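Local coordinates for Zn-dependent hydrolase, glyoxylase (PDB 6T5K), which probably hydrolyses beta-lactam antibiotics, carbapenems included, to substituted beta-amino acids as a zinc-dependent class B metallo-beta-lactamase, at residues Ala98-His102 with Leu103-Gly107; Thr125-Leu128 with Ala129-Asp133; Glu110-Ala114 with Arg115-Ser119. All coordinates share one frame; numbering follows the deposited sequence.

Contact 1: Ala98-His102 with Leu103-Gly107. With ZN (zinc ion), chain G; ZN (zinc ion), chain H.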
ATOM      1  N   ALA A  98       6.221   3.418   2.412  1.00 16.30           N
ATOM      2  CA  ALA A  98       5.114   4.373   2.504  1.00 15.12           C
ATOM      3  C   ALA A  98       4.768   4.784   1.080  1.00 13.71           C
ATOM      4  O   ALA A  98       5.609   5.362   0.383  1.00 15.50           O
ATOM      5  CB  ALA A  98       5.514   5.614   3.289  1.00 16.95           C
ATOM      6  N   THR A  99       3.561   4.453   0.632  1.00 14.13           N
ATOM      7  CA  THR A  99       3.248   4.661  -0.777  1.00 14.62           C
ATOM      8  C   THR A  99       2.841   6.091  -1.131  1.00 15.32           C
ATOM      9  O   THR A  99       2.711   6.393  -2.326  1.00 15.11           O
ATOM     10  CB  THR A  99       2.232   3.630  -1.297  1.00 15.57           C
ATOM     11  OG1 THR A  99       0.988   3.742  -0.623  1.00 18.29           O
ATOM     12  CG2 THR A  99       2.795   2.209  -1.197  1.00 16.26           C
ATOM     13  N   HIS A 100       2.605   6.952  -0.155  1.00 15.00           N
ATOM     14  CA  HIS A 100       2.605   8.403  -0.345  1.00 14.79           C
ATOM     15  C   HIS A 100       2.715   9.026   1.039  1.00 14.54           C
ATOM     16  O   HIS A 100       2.838   8.322   2.046  1.00 14.82           O
ATOM     17  CB  HIS A 100       1.441   8.977  -1.179  1.00 16.57           C
ATOM     18  CG  HIS A 100       0.072   8.751  -0.616  1.00 16.78           C
ATOM     19  ND1 HIS A 100      -0.621   7.574  -0.790  1.00 17.92           N
ATOM     20  CD2 HIS A 100      -0.768   9.583   0.045  1.00 15.73           C
ATOM     21  CE1 HIS A 100      -1.805   7.669  -0.205  1.00 16.06           C
ATOM     22  NE2 HIS A 100      -1.924   8.880   0.297  1.00 15.72           N
ATOM     23  N   PHE A 101       2.696  10.348   1.092  1.00 15.35           N
ATOM     24  CA  PHE A 101       3.035  11.037   2.340  1.00 15.25           C
ATOM     25  C   PHE A 101       1.907  11.126   3.365  1.00 15.40           C
ATOM     26  O   PHE A 101       2.150  11.615   4.471  1.00 16.66           O
ATOM     27  CB  PHE A 101       3.569  12.447   2.050  1.00 16.29           C
ATOM     28  CG  PHE A 101       2.509  13.464   1.705  1.00 16.02           C
ATOM     29  CD1 PHE A 101       2.090  13.633   0.381  1.00 17.23           C
ATOM     30  CD2 PHE A 101       1.962  14.280   2.697  1.00 15.87           C
ATOM     31  CE1 PHE A 101       1.138  14.579   0.065  1.00 16.00           C
ATOM     32  CE2 PHE A 101       1.012  15.256   2.368  1.00 17.38           C
ATOM     33  CZ  PHE A 101       0.588  15.385   1.054  1.00 16.96           C
ATOM     34  N   HIS A 102       0.694  10.674   3.054  1.00 17.68           N
ATOM     35  CA  HIS A 102      -0.417  10.833   3.988  1.00 18.00           C
ATOM     36  C   HIS A 102      -0.316   9.848   5.169  1.00 20.57           C
ATOM     37  O   HIS A 102       0.410   8.862   5.142  1.00 19.72           O
ATOM     38  CB  HIS A 102      -1.743  10.603   3.279  1.00 18.12           C
ATOM     39  CG  HIS A 102      -2.163  11.713   2.378  1.00 17.50           C
ATOM     40  ND1 HIS A 102      -3.091  11.533   1.370  1.00 16.34           N
ATOM     41  CD2 HIS A 102      -1.819  13.022   2.345  1.00 18.17           C
ATOM     42  CE1 HIS A 102      -3.296  12.684   0.760  1.00 17.82           C
ATOM     43  NE2 HIS A 102      -2.534  13.602   1.327  1.00 18.82           N
ATOM     44  N   LEU A 103      -1.122  10.098   6.201  1.00 21.96           N
ATOM     45  CA  LEU A 103      -1.011   9.324   7.448  1.00 21.27           C
ATOM     46  C   LEU A 103      -1.491   7.878   7.323  1.00 23.63           C
ATOM     47  O   LEU A 103      -1.036   7.024   8.096  1.00 23.20           O
ATOM     48  CB  LEU A 103      -1.705  10.074   8.586  1.00 24.27           C
ATOM     49  CG  LEU A 103      -0.975  11.353   9.018  1.00 23.18           C
ATOM     50  CD1 LEU A 103      -1.867  12.115   9.981  1.00 25.53           C
ATOM     51  CD2 LEU A 103       0.364  11.048   9.691  1.00 26.24           C
ATOM     52  N   ASP A 104      -2.360   7.565   6.366  1.00 23.58           N
ATOM     53  CA  ASP A 104      -2.750   6.170   6.144  1.00 24.24           C
ATOM     54  C   ASP A 104      -1.710   5.398   5.335  1.00 23.22           C
ATOM     55  O   ASP A 104      -1.981   4.274   4.880  1.00 22.39           O
ATOM     56  CB  ASP A 104      -4.152   6.058   5.505  1.00 23.38           C
ATOM     57  CG  ASP A 104      -4.300   6.816   4.179  1.00 24.61           C
ATOM     58  OD1 ASP A 104      -3.781   7.961   4.086  1.00 25.33           O
ATOM     59  OD2 ASP A 104      -4.986   6.270   3.239  1.00 24.65           O
ATOM     60  N   CYS A 105      -0.541   6.000   5.143  1.00 20.05           N
ATOM     61  CA  CYS A 105       0.629   5.342   4.601  1.00 21.07           C
ATOM     62  C   CYS A 105       1.772   5.307   5.591  1.00 20.88           C
ATOM     63  O   CYS A 105       2.558   4.356   5.578  1.00 21.12           O
ATOM     64  CB  CYS A 105       1.107   6.070   3.339  1.00 19.26           C
ATOM     65  SG  CYS A 105      -0.157   6.240   2.108  0.90 20.93           S
ATOM     66  N   LEU A 106       1.923   6.350   6.434  1.00 18.09           N
ATOM     67  CA  LEU A 106       3.144   6.438   7.221  1.00 18.23           C
ATOM     68  C   LEU A 106       2.933   6.852   8.665  1.00 19.53           C
ATOM     69  O   LEU A 106       3.918   7.079   9.374  1.00 18.68           O
ATOM     70  CB  LEU A 106       4.185   7.351   6.546  1.00 18.68           C
ATOM     71  CG  LEU A 106       3.712   8.681   5.952  1.00 17.07           C
ATOM     72  CD1 LEU A 106       3.218   9.573   7.073  1.00 18.88           C
ATOM     73  CD2 LEU A 106       4.837   9.356   5.232  1.00 19.47           C
ATOM     74  N   GLY A 107       1.692   6.926   9.134  1.00 19.56           N
ATOM     75  CA  GLY A 107       1.468   7.361  10.495  1.00 20.32           C
ATOM     76  C   GLY A 107       2.166   6.497  11.528  1.00 20.63           C
ATOM     77  O   GLY A 107       2.509   6.972  12.612  1.00 21.34           O
TER
HETATM   78 ZN    ZN G1206      -3.755   9.731   0.694  0.97 18.36          ZN
HETATM   79 ZN    ZN H1207      -5.838   6.992   1.238  0.54 20.81          ZN
HETATM   80  O   HOH W   1      -4.917   8.801   1.872  1.00 25.88           O
HETATM   81  O   HOH W   2      -7.300   7.942  -0.258  1.00 33.97           O

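Contact 2: Thr125-Leu128 with Ala129-Asp133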
ATOM      1  N   THR A 125       8.211  11.864  -1.315  1.00 14.50           N
ATOM      2  CA  THR A 125       7.468  11.572  -0.090  1.00 16.09           C
ATOM      3  C   THR A 125       8.253  11.985   1.141  1.00 16.80           C
ATOM      4  O   THR A 125       7.666  12.468   2.120  1.00 17.33           O
ATOM      5  CB  THR A 125       7.148  10.086  -0.043  1.00 15.67           C
ATOM      6  OG1 THR A 125       6.424   9.743  -1.233  1.00 15.36           O
ATOM      7  CG2 THR A 125       6.325   9.733   1.188  1.00 16.46           C
ATOM      8  N   LEU A 126       9.577  11.852   1.108  1.00 18.15           N
ATOM      9  CA  LEU A 126      10.370  12.265   2.263  1.00 18.76           C
ATOM     10  C   LEU A 126      10.194  13.754   2.543  1.00 19.42           C
ATOM     11  O   LEU A 126       9.929  14.160   3.679  1.00 20.10           O
ATOM     12  CB  LEU A 126      11.835  11.938   2.032  1.00 19.27           C
ATOM     13  CG  LEU A 126      12.214  10.486   2.346  1.00 19.30           C
ATOM     14  CD1 LEU A 126      11.568   9.505   1.402  1.00 19.41           C
ATOM     15  CD2 LEU A 126      13.732  10.338   2.313  1.00 21.04           C
ATOM     16  N   SER A 127      10.323  14.589   1.512  1.00 20.21           N
ATOM     17  CA  SER A 127      10.215  16.032   1.724  1.00 20.87           C
ATOM     18  C   SER A 127       8.788  16.425   2.080  1.00 20.43           C
ATOM     19  O   SER A 127       8.575  17.242   2.979  1.00 21.27           O
ATOM     20  CB  SER A 127      10.715  16.794   0.507  1.00 26.17           C
ATOM     21  OG  SER A 127      10.209  16.236  -0.673  0.90 28.72           O
ATOM     22  N   LEU A 128       7.794  15.805   1.440  1.00 18.44           N
ATOM     23  CA  LEU A 128       6.410  16.133   1.775  1.00 17.25           C
ATOM     24  C   LEU A 128       6.084  15.739   3.212  1.00 18.50           C
ATOM     25  O   LEU A 128       5.401  16.478   3.925  1.00 18.74           O
ATOM     26  CB  LEU A 128       5.472  15.445   0.788  1.00 17.37           C
ATOM     27  CG  LEU A 128       5.492  16.080  -0.583  1.00 17.92           C
ATOM     28  CD1 LEU A 128       4.878  15.166  -1.595  1.00 16.87           C
ATOM     29  CD2 LEU A 128       4.740  17.428  -0.596  1.00 20.68           C
ATOM     30  N   ALA A 129       6.560  14.579   3.655  1.00 19.20           N
ATOM     31  CA  ALA A 129       6.317  14.173   5.037  1.00 19.03           C
ATOM     32  C   ALA A 129       6.920  15.191   5.989  1.00 20.98           C
ATOM     33  O   ALA A 129       6.283  15.619   6.959  1.00 22.23           O
ATOM     34  CB  ALA A 129       6.923  12.797   5.275  1.00 18.71           C
ATOM     35  N   SER A 130       8.155  15.598   5.717  1.00 20.43           N
ATOM     36  CA  SER A 130       8.810  16.565   6.578  1.00 22.58           C
ATOM     37  C   SER A 130       8.046  17.879   6.606  1.00 23.25           C
ATOM     38  O   SER A 130       7.832  18.464   7.674  1.00 24.85           O
ATOM     39  CB  SER A 130      10.235  16.782   6.081  1.00 25.64           C
ATOM     40  OG  SER A 130      10.849  17.785   6.862  1.00 29.51           O
ATOM     41  N   GLN A 131       7.605  18.358   5.450  1.00 24.13           N
ATOM     42  CA  GLN A 131       6.921  19.635   5.443  1.00 23.64           C
ATOM     43  C   GLN A 131       5.600  19.577   6.189  1.00 24.42           C
ATOM     44  O   GLN A 131       5.106  20.612   6.649  1.00 25.32           O
ATOM     45  CB  GLN A 131       6.613  20.109   4.037  1.00 26.52           C
ATOM     46  CG  GLN A 131       7.746  20.364   3.132  1.00 29.65           C
ATOM     47  CD  GLN A 131       7.245  20.473   1.704  1.00 36.26           C
ATOM     48  OE1 GLN A 131       6.246  21.124   1.456  1.00 40.55           O
ATOM     49  NE2 GLN A 131       7.968  19.861   0.748  1.00 37.76           N
ATOM     50  N   HIS A 132       4.961  18.413   6.217  1.00 22.79           N
ATOM     51  CA  HIS A 132       3.709  18.238   6.951  1.00 24.56           C
ATOM     52  C   HIS A 132       3.911  17.854   8.409  1.00 26.35           C
ATOM     53  O   HIS A 132       2.919  17.692   9.131  1.00 26.80           O
ATOM     54  CB  HIS A 132       2.828  17.196   6.255  1.00 22.90           C
ATOM     55  CG  HIS A 132       2.215  17.705   4.993  1.00 24.25           C
ATOM     56  ND1 HIS A 132       2.907  17.767   3.796  1.00 22.43           N
ATOM     57  CD2 HIS A 132       0.993  18.235   4.749  1.00 25.26           C
ATOM     58  CE1 HIS A 132       2.127  18.309   2.871  1.00 23.00           C
ATOM     59  NE2 HIS A 132       0.956  18.572   3.416  1.00 24.07           N
ATOM     60  N   ASP A 133       5.157  17.707   8.853  1.00 26.06           N
ATOM     61  CA  ASP A 133       5.456  17.262  10.215  1.00 30.56           C
ATOM     62  C   ASP A 133       4.856  15.881  10.490  1.00 27.74           C
ATOM     63  O   ASP A 133       4.366  15.598  11.582  1.00 28.31           O
ATOM     64  CB  ASP A 133       5.028  18.300  11.259  1.00 36.46           C
ATOM     65  CG  ASP A 133       5.623  18.030  12.616  1.00 44.11           C
ATOM     66  OD1 ASP A 133       6.795  17.578  12.674  1.00 47.76           O
ATOM     67  OD2 ASP A 133       4.909  18.273  13.621  1.00 46.45           O
TER

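Contact 3: Glu110-Ala114 with Arg115-Ser119. With EDO (1,2-ethanediol), chain D; EDO (1,2-ethanediol), chain F.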
ATOM      1  N   GLU A 110       7.234   5.052  13.122  1.00 19.44           N
ATOM      2  CA  GLU A 110       8.160   4.956  14.248  1.00 20.81           C
ATOM      3  C   GLU A 110       8.171   3.549  14.845  1.00 20.45           C
ATOM      4  O   GLU A 110       9.200   3.110  15.380  1.00 21.58           O
ATOM      5  CB  GLU A 110       7.850   6.005  15.320  1.00 23.11           C
ATOM      6  CG  GLU A 110       8.507   5.728  16.671  1.00 28.70           C
ATOM      7  CD  GLU A 110      10.050   5.722  16.651  0.90 32.64           C
ATOM      8  OE1 GLU A 110      10.678   6.200  15.678  0.90 34.33           O
ATOM      9  OE2 GLU A 110      10.638   5.248  17.644  1.00 32.12           O
ATOM     10  N   ALA A 111       7.054   2.819  14.755  1.00 20.09           N
ATOM     11  CA  ALA A 111       7.045   1.442  15.223  1.00 20.36           C
ATOM     12  C   ALA A 111       8.022   0.580  14.429  1.00 19.20           C
ATOM     13  O   ALA A 111       8.621  -0.350  14.968  1.00 20.33           O
ATOM     14  CB  ALA A 111       5.629   0.872  15.155  1.00 20.56           C
ATOM     15  N   PHE A 112       8.159   0.847  13.133  1.00 19.10           N
ATOM     16  CA  PHE A 112       9.145   0.129  12.338  1.00 18.03           C
ATOM     17  C   PHE A 112      10.548   0.593  12.687  1.00 18.68           C
ATOM     18  O   PHE A 112      11.455  -0.228  12.888  1.00 19.08           O
ATOM     19  CB  PHE A 112       8.861   0.343  10.855  1.00 18.53           C
ATOM     20  CG  PHE A 112       7.721  -0.470  10.340  1.00 18.43           C
ATOM     21  CD1 PHE A 112       6.416  -0.019  10.442  1.00 20.05           C
ATOM     22  CD2 PHE A 112       7.945  -1.703   9.758  1.00 19.33           C
ATOM     23  CE1 PHE A 112       5.365  -0.776   9.959  1.00 19.98           C
ATOM     24  CE2 PHE A 112       6.897  -2.456   9.289  1.00 19.86           C
ATOM     25  CZ  PHE A 112       5.607  -1.985   9.395  1.00 19.60           C
ATOM     26  N   HIS A 113      10.734   1.907  12.797  1.00 18.32           N
ATOM     27  CA  HIS A 113      12.052   2.439  13.066  1.00 19.74           C
ATOM     28  C   HIS A 113      12.559   1.963  14.415  1.00 19.55           C
ATOM     29  O   HIS A 113      13.729   1.605  14.548  1.00 21.64           O
ATOM     30  CB  HIS A 113      11.987   3.951  13.015  1.00 19.76           C
ATOM     31  CG  HIS A 113      11.648   4.495  11.664  1.00 20.22           C
ATOM     32  ND1 HIS A 113      11.246   5.795  11.472  1.00 20.36           N
ATOM     33  CD2 HIS A 113      11.664   3.915  10.433  1.00 19.18           C
ATOM     34  CE1 HIS A 113      11.012   5.992  10.184  1.00 20.82           C
ATOM     35  NE2 HIS A 113      11.243   4.863   9.534  1.00 19.11           N
ATOM     36  N   ALA A 114      11.687   1.903  15.411  1.00 19.56           N
ATOM     37  CA  ALA A 114      12.093   1.432  16.732  1.00 20.15           C
ATOM     38  C   ALA A 114      12.703   0.036  16.673  1.00 21.04           C
ATOM     39  O   ALA A 114      13.564  -0.313  17.499  1.00 22.49           O
ATOM     40  CB  ALA A 114      10.865   1.407  17.628  1.00 21.31           C
ATOM     41  N   ARG A 115      12.254  -0.777  15.728  1.00 21.35           N
ATOM     42  CA  ARG A 115      12.730  -2.135  15.532  1.00 21.66           C
ATOM     43  C   ARG A 115      13.873  -2.226  14.530  1.00 21.77           C
ATOM     44  O   ARG A 115      14.278  -3.339  14.163  1.00 23.22           O
ATOM     45  CB  ARG A 115      11.570  -3.014  15.069  1.00 22.78           C
ATOM     46  CG  ARG A 115      10.509  -3.223  16.137  1.00 22.37           C
ATOM     47  CD  ARG A 115       9.195  -3.738  15.536  1.00 21.51           C
ATOM     48  NE  ARG A 115       8.277  -4.175  16.566  1.00 24.24           N
ATOM     49  CZ  ARG A 115       7.475  -3.365  17.252  1.00 24.64           C
ATOM     50  NH1 ARG A 115       7.454  -2.066  16.991  1.00 23.20           N
ATOM     51  NH2 ARG A 115       6.696  -3.863  18.214  1.00 28.56           N
ATOM     52  N   ASN A 116      14.413  -1.086  14.102  1.00 22.32           N
ATOM     53  CA  ASN A 116      15.511  -1.063  13.138  1.00 24.31           C
ATOM     54  C   ASN A 116      15.100  -1.683  11.817  1.00 21.17           C
ATOM     55  O   ASN A 116      15.940  -2.202  11.082  1.00 24.27           O
ATOM     56  CB  ASN A 116      16.773  -1.664  13.750  1.00 29.22           C
ATOM     57  CG  ASN A 116      17.316  -0.786  14.874  1.00 34.67           C
ATOM     58  OD1 ASN A 116      17.215   0.441  14.856  0.40 35.43           O
ATOM     59  ND2 ASN A 116      17.872  -1.445  15.894  1.00 38.73           N
ATOM     60  N   ILE A 117      13.826  -1.553  11.473  1.00 18.57           N
ATOM     61  CA  ILE A 117      13.330  -1.946  10.153  1.00 17.34           C
ATOM     62  C   ILE A 117      13.377  -0.714   9.272  1.00 17.71           C
ATOM     63  O   ILE A 117      12.782   0.312   9.623  1.00 19.50           O
ATOM     64  CB  ILE A 117      11.908  -2.512  10.229  1.00 16.65           C
ATOM     65  CG1 ILE A 117      11.838  -3.710  11.177  1.00 18.95           C
ATOM     66  CG2 ILE A 117      11.442  -2.937   8.812  1.00 18.06           C
ATOM     67  CD1 ILE A 117      10.425  -4.086  11.604  1.00 21.14           C
ATOM     68  N   PRO A 118      14.037  -0.760   8.120  1.00 16.93           N
ATOM     69  CA  PRO A 118      14.171   0.447   7.311  1.00 17.44           C
ATOM     70  C   PRO A 118      12.888   0.769   6.576  1.00 16.95           C
ATOM     71  O   PRO A 118      12.141  -0.124   6.170  1.00 17.36           O
ATOM     72  CB  PRO A 118      15.259   0.070   6.303  1.00 17.80           C
ATOM     73  CG  PRO A 118      15.161  -1.426   6.188  1.00 19.71           C
ATOM     74  CD  PRO A 118      14.820  -1.884   7.584  1.00 17.59           C
ATOM     75  N   SER A 119      12.655   2.062   6.386  1.00 15.51           N
ATOM     76  CA  SER A 119      11.499   2.550   5.660  1.00 16.08           C
ATOM     77  C   SER A 119      11.932   3.235   4.373  1.00 17.29           C
ATOM     78  O   SER A 119      12.949   3.946   4.337  1.00 17.43           O
ATOM     79  CB  SER A 119      10.669   3.505   6.509  1.00 16.71           C
ATOM     80  OG  SER A 119      11.405   4.647   6.915  1.00 17.93           O
TER
HETATM   81  C1  EDO D1203      15.494   2.920  16.420  1.00 66.60           C
HETATM   82  O1  EDO D1203      15.877   1.967  17.420  1.00 66.27           O
HETATM   83  C2  EDO D1203      15.008   4.210  17.082  1.00 66.91           C
HETATM   84  O2  EDO D1203      14.032   4.871  16.266  1.00 67.86           O
HETATM   85  C1  EDO F1205       9.495   9.918  12.807  1.00 38.15           C
HETATM   86  O1  EDO F1205      10.126  10.592  11.679  1.00 37.84           O
HETATM   87  C2  EDO F1205       9.523   8.368  12.780  1.00 37.04           C
HETATM   88  O2  EDO F1205      10.572   7.696  13.574  1.00 33.21           O

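Contact 1: Ala98-His102 with Leu103-Gly107
His102, at the N-cap of the short helix 103-106, turns its carbonyl to the first helical turn and takes two backbone bonds on O, from Cys105 N (3.0 Å, donor above the carbonyl plane) and from Leu106 N (3.2 Å, in the plane). This is the His-X-His-X-Asp loop of the metallo-beta-lactamase fold, here His100, His102 and Asp104, following strand 92-98. The two histidines grip one zinc ion through different nitrogens: His100 NE2 at 2.1 Å and His102 ND1 at 2.0 Å, with His163 completing the protein ligands. Asp104 instead serves the second zinc ion through OD2, alongside Cys182 and His223. Its chi1 of 57° sets the carboxylate between its own backbone N and carbonyl carbon, swung back toward the histidines, where OD1 accepts a 2.6 Å hydrogen bond from the water bridging both metals. Cys105 SG lies over one face of the His100 ring, 3.4 Å from its centroid and displaced toward the ND1-CE1 rim, a sulfur-aromatic contact. Leu106 packs CB on Ala98 CB, while its two methyls lie against the buried carbonyl of Phe101. The distal nitrogen of His102 has an acidic second-shell partner: NE2 is hydrogen-bonded to Asp196 OD2.

Contact 2: Thr125-Leu128 with Ala129-Asp133
A chi1 of -73° sets the His132 ring beside its own backbone N, and chi2 of 80° turns ND1 back along the helix to the carbonyl of Leu128, one turn earlier. Leu128 O therefore accepts twice from a single residue: His132 ND1 donates at 2.8 Å and His132 N at 3.0 Å. The two donors approach from opposite faces of the carbonyl plane, and the oxygen sits at the ring edge, only 6° out of the imidazole plane, so the N-H is aimed well.

Upstream the bonding is that of an ordinary alpha-helix. Ala129 N reaches Thr125 O at 2.8 Å, Ser130 N reaches Leu126 O, and Gln131 N reaches Ser127 O at 2.9 Å. The Gln131 side chain, extended beyond CG, passes alongside that last carbonyl, its CG 3.2 Å from Ser127 O and its NE2 in loose touch with Ser127 CB. The helix closes in a Schellman motif, with Asp133 taking positive phi and its N bonding to Ser130 O.

Helix 123-131 is the connecting helix of a beta-alpha-beta unit between strands 119-122 and 139-141. Thr125 OG1 is tied to Asp166, and the His132 ring meets that of Phe134 with a shallow angle between their planes.

Because ND1 is the donor toward Leu128 O, it must carry a proton. That bond helps to hold the ring's rotation, and a carbonyl in the last helical turn, where main-chain donors are running out, gains a side-chain N-H as a second partner.

Contact 3: Glu110-Ala114 with Arg115-Ser119
His113 and Ser119 make the first of the side-chain polar bonds: His113 NE2 shares a 2.6 Å hydrogen bond with Ser119 OG, whose proton could sit on either partner. At the other edge of the ring, ND1 donates to an oxygen of a 1,2-ethanediol, probably from the crystallisation liquor, that in turn donates to Glu110 OE1. Ser119 OG is also bonded to Gln138 N. Arg115 runs extended from CG to NE alongside the last turn, bringing NH1 to Ala111 O at 2.9 Å, with the oxygen in the guanidinium plane; its NE forms a salt bridge to Glu87 on helix 76-88.

Main-chain bonds end helix 109-114. Ile117 N reaches back to Phe112 O at 3.1 Å, from above the carbonyl plane, and inside that wider loop Asn116 N bonds to His113 O, less certainly because the place of that oxygen is less sure. Asn116 takes positive phi as the C' residue of this Schellman motif, which turns the chain toward strand 119-122 of the larger sheet in the metallo-beta-lactamase fold.

The apolar contact lies on the buried side, where Phe112 also meets Leu83 and Val96. Ile117 CG2 meets the edge of the Phe112 ring in its plane, 3.8 Å from Phe112 CD2, and Ile117 CD1 touches the same ring atom.

Overall arrangement
Along the chain the three contacts come in series, none nested in or crossing another. Contact 1 comes first, closing the metal-binding turn between strand 92-98 and helix 103-106. Helix 109-114 follows at once, and contact 3 reverses the chain at its end to lead into strand 119-122, a parallel neighbour of strand 92-98. Contact 2 then ends helix 123-131, beyond that strand. Contacts 1 and 2 touch, with centres 10 Å apart: Phe101 CE2 packs on His132 CE1 at 3.3 Å, and Thr125 CG2 meets the backbone of His100 and Phe101. Contact 3 lies away from the zinc site, its nearest atoms about 6 Å from contact 2.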